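Local coordinates for coiled-coil quantitatively-enriched protein 1 (PDB 7CUJ) that links telomeres to the meiotic centrosome as an adaptor and is required for telomere length regulation, telomere clustering in meiotic prophase and chromosome segregation, at residues K103-Q108 / E280-I285; K112-S117 / W292-E297. One frame throughout, in Å; residues are numbered along the deposited sequence.

Contact 1. Residues K103-Q108 / E280-I285; sequences KFLFLQ and EKTRDI
The methyl CG2 of T282 lies anti to its own backbone N, which aims it at helix 102-112 between L105 and F106. F106 also carries its CG anti to the backbone N (chi1 170°). That torsion swings the ring toward helix 275-294, although its CB leaves the backbone to one side of the contact. The two helix segments run roughly the same way, at 40° to each other, and their axes come within 8.9 Å. They are closest at F106 and T282, whose CA atoms are 5.8 Å apart.

T282 CG2 is the central contact atom. It sits 3.6 Å from the backbone N of F106 and 3.8 Å from CG of L105. The CB of L105 leaves its backbone toward the other helix. The two side chains cross at a slant, with CG and CD2 of L105 against the T282 methyl and CD2 also against CB. One turn further along helix 275-294, I285 takes over. Its CG2 approaches the F106 ring obliquely, 3.9 Å from CE1, and the two side chains cross at about a right angle. The carbonyl O of T282 lies at the edge of the same ring, near its plane.

Around the pair, I14 of strand 11-16 touches both F106 and I285, and L211 of strand 208-213 also touches F106. The contact thus joins two helices that meet next to these strands, at the 11-16 edge of the parallel sheet.

T282 turns its two branches to different tasks. OG1 is hydrogen-bonded to the carbonyl O of I278, one turn back in its own helix, while the methyl does the packing. The threonine can therefore sit buried in an apolar interface with its hydroxyl satisfied. Close packing of methyl groups and a ring holds these segments together, without polar pairing between them.

Contact 2. Residues K112-S117 / W292-E297; sequences KNLSPS and WLKNGE
K294 reaches across to the backbone of N113 and packs along L114. This joins the C-terminal end of helix 275-294 to the loop that leads from helix 102-112 into strand 121-126 of the parallel sheet, in the alpha/beta domain held by this fragment of the longer protein. The ammonium NZ of K294 donates a hydrogen bond to the carbonyl O of N113. The lysine chain is extended beyond CG, so it spans the gap between the two backbones. Its CG lies 4.0 Å from CD1 of L114, and its CE lies 4.0 Å from CA of the same leucine. The leucine and the lysine run alongside one another, pointing opposite ways. The leucine lines one stretch of the lysine's aliphatic chain, while the charged end goes on to the carbonyl.

Further out, L114 is buried and touches A290 and F122, and F122 also meets L293. N113 has its own tie: its ND2 is hydrogen-bonded to E109 O in the preceding helix. S115 has positive phi where the chain leaves helical geometry. On the other segment, N295 marks the departure from the helix. The chain then turns back, and CA of E297 lies above one face of the W292 indole, toward its rim. E297 OE2 forms a salt bridge with K120.

The K294 NZ to N113 O distance is 2.7 Å, and the C=O···N angle at the acceptor is 171°, almost in line with the carbonyl.

From the N terminus, the chain lays down strand 11-16, passes through its first helices and reaches helix 102-112, which holds 103-108. Segment 112-117 begins at the last residue of that helix and leads toward strand 121-126. The chain then builds most of the sheet before returning as helix 275-294. There 280-285 closes contact 1 over 171 intervening residues, and 292-297 closes contact 2 over 174. The segments alternate along the chain, so the two closures cross rather than nest. Their centres lie about 15 Å apart. Together they tie the late helix first to helix 102-112 and then to the loop after it.

Contact 1. Residues K103-Q108 / E280-I285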
# COMPACT_ATOMS: atom_id res chain seq x y z
N LYS A 103 23.16 -0.69 21.75
CA LYS A 103 22.81 -1.47 22.93
C LYS A 103 23.96 -2.42 23.28
O LYS A 103 24.37 -2.50 24.44
CB LYS A 103 21.49 -2.21 22.71
CG LYS A 103 20.26 -1.33 22.75
CD LYS A 103 18.96 -2.08 22.61
CE LYS A 103 17.76 -1.18 22.76
NZ LYS A 103 16.50 -1.92 22.54
N PHE A 104 24.48 -3.12 22.26
CA PHE A 104 25.63 -4.00 22.42
C PHE A 104 26.82 -3.19 22.92
O PHE A 104 27.49 -3.61 23.87
CB PHE A 104 25.94 -4.72 21.11
CG PHE A 104 25.23 -6.04 20.92
CD1 PHE A 104 23.85 -6.12 20.94
CD2 PHE A 104 25.95 -7.20 20.69
CE1 PHE A 104 23.20 -7.33 20.77
CE2 PHE A 104 25.31 -8.42 20.50
CZ PHE A 104 23.93 -8.48 20.54
N LEU A 105 27.08 -2.04 22.28
CA LEU A 105 28.20 -1.19 22.62
C LEU A 105 28.06 -0.68 24.06
O LEU A 105 29.04 -0.63 24.80
CB LEU A 105 28.30 -0.03 21.63
CG LEU A 105 29.41 0.99 21.89
CD1 LEU A 105 30.79 0.33 21.87
CD2 LEU A 105 29.36 2.12 20.88
N PHE A 106 26.82 -0.30 24.43
CA PHE A 106 26.55 0.16 25.78
C PHE A 106 26.96 -0.91 26.79
O PHE A 106 27.66 -0.60 27.75
CB PHE A 106 25.07 0.55 25.95
CG PHE A 106 24.67 0.81 27.38
CD1 PHE A 106 24.91 2.05 27.97
CD2 PHE A 106 24.09 -0.18 28.16
CE1 PHE A 106 24.56 2.29 29.29
CE2 PHE A 106 23.75 0.06 29.48
CZ PHE A 106 23.98 1.29 30.04
N LEU A 107 26.52 -2.15 26.56
CA LEU A 107 26.74 -3.24 27.49
C LEU A 107 28.24 -3.54 27.61
O LEU A 107 28.72 -3.86 28.70
CB LEU A 107 25.95 -4.47 27.03
CG LEU A 107 24.44 -4.40 27.26
CD1 LEU A 107 23.73 -5.54 26.55
CD2 LEU A 107 24.10 -4.41 28.74
N GLN A 108 28.96 -3.41 26.49
CA GLN A 108 30.40 -3.64 26.46
C GLN A 108 31.10 -2.60 27.33
O GLN A 108 31.91 -2.95 28.18
CB GLN A 108 30.91 -3.55 25.02
CG GLN A 108 32.37 -3.96 24.86
CD GLN A 108 33.02 -3.28 23.68
OE1 GLN A 108 33.34 -2.09 23.72
NE2 GLN A 108 33.23 -4.04 22.62
N GLU A 280 30.74 8.01 20.79
CA GLU A 280 31.10 8.95 21.84
C GLU A 280 29.99 9.01 22.88
O GLU A 280 30.26 8.86 24.07
CB GLU A 280 31.33 10.35 21.26
CG GLU A 280 32.72 10.56 20.68
CD GLU A 280 32.89 11.92 20.01
OE1 GLU A 280 33.74 12.70 20.47
OE2 GLU A 280 32.16 12.18 19.03
N LYS A 281 28.76 9.23 22.41
CA LYS A 281 27.60 9.40 23.27
C LYS A 281 27.36 8.12 24.08
O LYS A 281 27.08 8.20 25.27
CB LYS A 281 26.35 9.74 22.44
CG LYS A 281 26.33 11.14 21.84
CD LYS A 281 25.32 11.28 20.71
CE LYS A 281 25.44 12.60 19.97
NZ LYS A 281 24.60 12.61 18.75
N THR A 282 27.50 6.97 23.42
CA THR A 282 27.23 5.67 24.02
C THR A 282 28.20 5.40 25.17
O THR A 282 27.79 4.91 26.22
CB THR A 282 27.24 4.55 22.97
OG1 THR A 282 26.36 4.92 21.91
CG2 THR A 282 26.82 3.21 23.53
N ARG A 283 29.47 5.75 24.96
CA ARG A 283 30.51 5.54 25.95
C ARG A 283 30.28 6.46 27.15
O ARG A 283 30.41 6.02 28.29
CB ARG A 283 31.90 5.75 25.34
CG ARG A 283 32.36 4.58 24.49
CD ARG A 283 33.57 4.87 23.63
NE ARG A 283 33.86 3.70 22.81
CZ ARG A 283 34.95 3.54 22.06
NH1 ARG A 283 35.88 4.48 22.03
NH2 ARG A 283 35.11 2.44 21.36
N ASP A 284 29.92 7.72 26.87
CA ASP A 284 29.69 8.71 27.91
C ASP A 284 28.49 8.32 28.76
O ASP A 284 28.51 8.51 29.98
CB ASP A 284 29.58 10.12 27.32
CG ASP A 284 30.92 10.74 26.95
OD1 ASP A 284 31.87 9.97 26.67
OD2 ASP A 284 31.01 11.98 26.94
N ILE A 285 27.46 7.75 28.12
CA ILE A 285 26.30 7.25 28.85
C ILE A 285 26.72 6.05 29.69
O ILE A 285 26.30 5.92 30.84
CB ILE A 285 25.12 6.94 27.90
CG1 ILE A 285 24.50 8.22 27.32
CG2 ILE A 285 24.07 6.09 28.60
CD1 ILE A 285 23.68 8.00 26.08

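Contact 2. Residues K112-S117 / W292-E297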
# COMPACT_ATOMS: atom_id res chain seq x y z
N LYS A 112 33.30 -2.62 30.93
CA LYS A 112 34.65 -2.14 30.69
C LYS A 112 35.04 -1.13 31.77
O LYS A 112 36.18 -1.10 32.20
CB LYS A 112 34.72 -1.50 29.30
CG LYS A 112 36.08 -1.54 28.61
CD LYS A 112 36.01 -1.04 27.18
CE LYS A 112 37.09 -1.62 26.29
NZ LYS A 112 36.76 -1.44 24.86
N ASN A 113 34.06 -0.31 32.18
CA ASN A 113 34.28 0.77 33.13
C ASN A 113 33.76 0.39 34.51
O ASN A 113 33.83 1.19 35.44
CB ASN A 113 33.65 2.08 32.65
CG ASN A 113 34.42 2.74 31.53
OD1 ASN A 113 35.57 3.14 31.70
ND2 ASN A 113 33.79 2.87 30.37
N LEU A 114 33.22 -0.83 34.64
CA LEU A 114 32.73 -1.31 35.93
C LEU A 114 33.82 -2.11 36.64
O LEU A 114 33.91 -2.08 37.86
CB LEU A 114 31.45 -2.14 35.72
CG LEU A 114 30.44 -2.12 36.87
CD1 LEU A 114 30.13 -0.70 37.31
CD2 LEU A 114 29.17 -2.84 36.46
N SER A 115 34.64 -2.82 35.85
CA SER A 115 35.88 -3.43 36.31
C SER A 115 35.60 -4.59 37.26
O SER A 115 34.45 -4.99 37.42
CB SER A 115 36.79 -2.38 36.92
OG SER A 115 36.83 -1.20 36.14
N PRO A 116 36.63 -5.21 37.90
CA PRO A 116 36.39 -6.33 38.82
C PRO A 116 36.03 -5.95 40.25
O PRO A 116 35.82 -6.83 41.09
CB PRO A 116 37.74 -7.07 38.79
CG PRO A 116 38.76 -5.96 38.60
CD PRO A 116 38.06 -4.90 37.77
N SER A 117 35.95 -4.64 40.53
CA SER A 117 35.62 -4.14 41.85
C SER A 117 34.16 -4.42 42.18
O SER A 117 33.86 -5.02 43.21
CB SER A 117 35.96 -2.67 41.98
OG SER A 117 35.30 -1.91 40.98
N TRP A 292 27.64 5.60 38.36
CA TRP A 292 26.44 5.73 39.17
C TRP A 292 26.19 4.47 40.00
O TRP A 292 25.82 4.57 41.17
CB TRP A 292 25.23 6.07 38.28
CG TRP A 292 23.97 6.20 39.06
CD1 TRP A 292 23.59 7.25 39.85
CD2 TRP A 292 22.91 5.23 39.15
NE1 TRP A 292 22.37 7.01 40.41
CE2 TRP A 292 21.92 5.78 40.00
CE3 TRP A 292 22.69 3.97 38.59
CZ2 TRP A 292 20.74 5.10 40.30
CZ3 TRP A 292 21.52 3.30 38.89
CH2 TRP A 292 20.56 3.86 39.74
N LEU A 293 26.40 3.30 39.38
CA LEU A 293 26.16 2.02 40.03
C LEU A 293 27.18 1.77 41.14
O LEU A 293 26.86 1.16 42.16
CB LEU A 293 26.21 0.90 38.99
CG LEU A 293 24.97 0.75 38.10
CD1 LEU A 293 25.29 -0.11 36.88
CD2 LEU A 293 23.81 0.15 38.87
N LYS A 294 28.41 2.26 40.92
CA LYS A 294 29.51 2.11 41.87
C LYS A 294 29.19 2.86 43.16
O LYS A 294 29.63 2.46 44.23
CB LYS A 294 30.81 2.67 41.28
CG LYS A 294 31.44 1.85 40.16
CD LYS A 294 32.61 2.57 39.53
CE LYS A 294 33.21 1.83 38.36
NZ LYS A 294 34.23 2.64 37.67
N ASN A 295 28.42 3.96 43.04
CA ASN A 295 28.15 4.87 44.14
C ASN A 295 26.75 4.62 44.71
O ASN A 295 26.03 5.57 45.01
CB ASN A 295 28.35 6.33 43.72
CG ASN A 295 29.68 6.62 43.05
OD1 ASN A 295 30.55 5.76 42.98
ND2 ASN A 295 29.83 7.83 42.54
N GLY A 296 26.37 3.35 44.83
CA GLY A 296 25.23 2.94 45.64
C GLY A 296 23.87 3.23 45.02
O GLY A 296 22.87 3.26 45.72
N GLU A 297 23.85 3.42 43.69
CA GLU A 297 22.65 3.62 42.89
C GLU A 297 21.67 4.59 43.55
O GLU A 297 20.54 4.23 43.88
CB GLU A 297 22.05 2.29 42.41
CG GLU A 297 21.67 1.30 43.50
CD GLU A 297 21.59 -0.15 43.05
OE1 GLU A 297 22.60 -0.68 42.53
OE2 GLU A 297 20.51 -0.76 43.20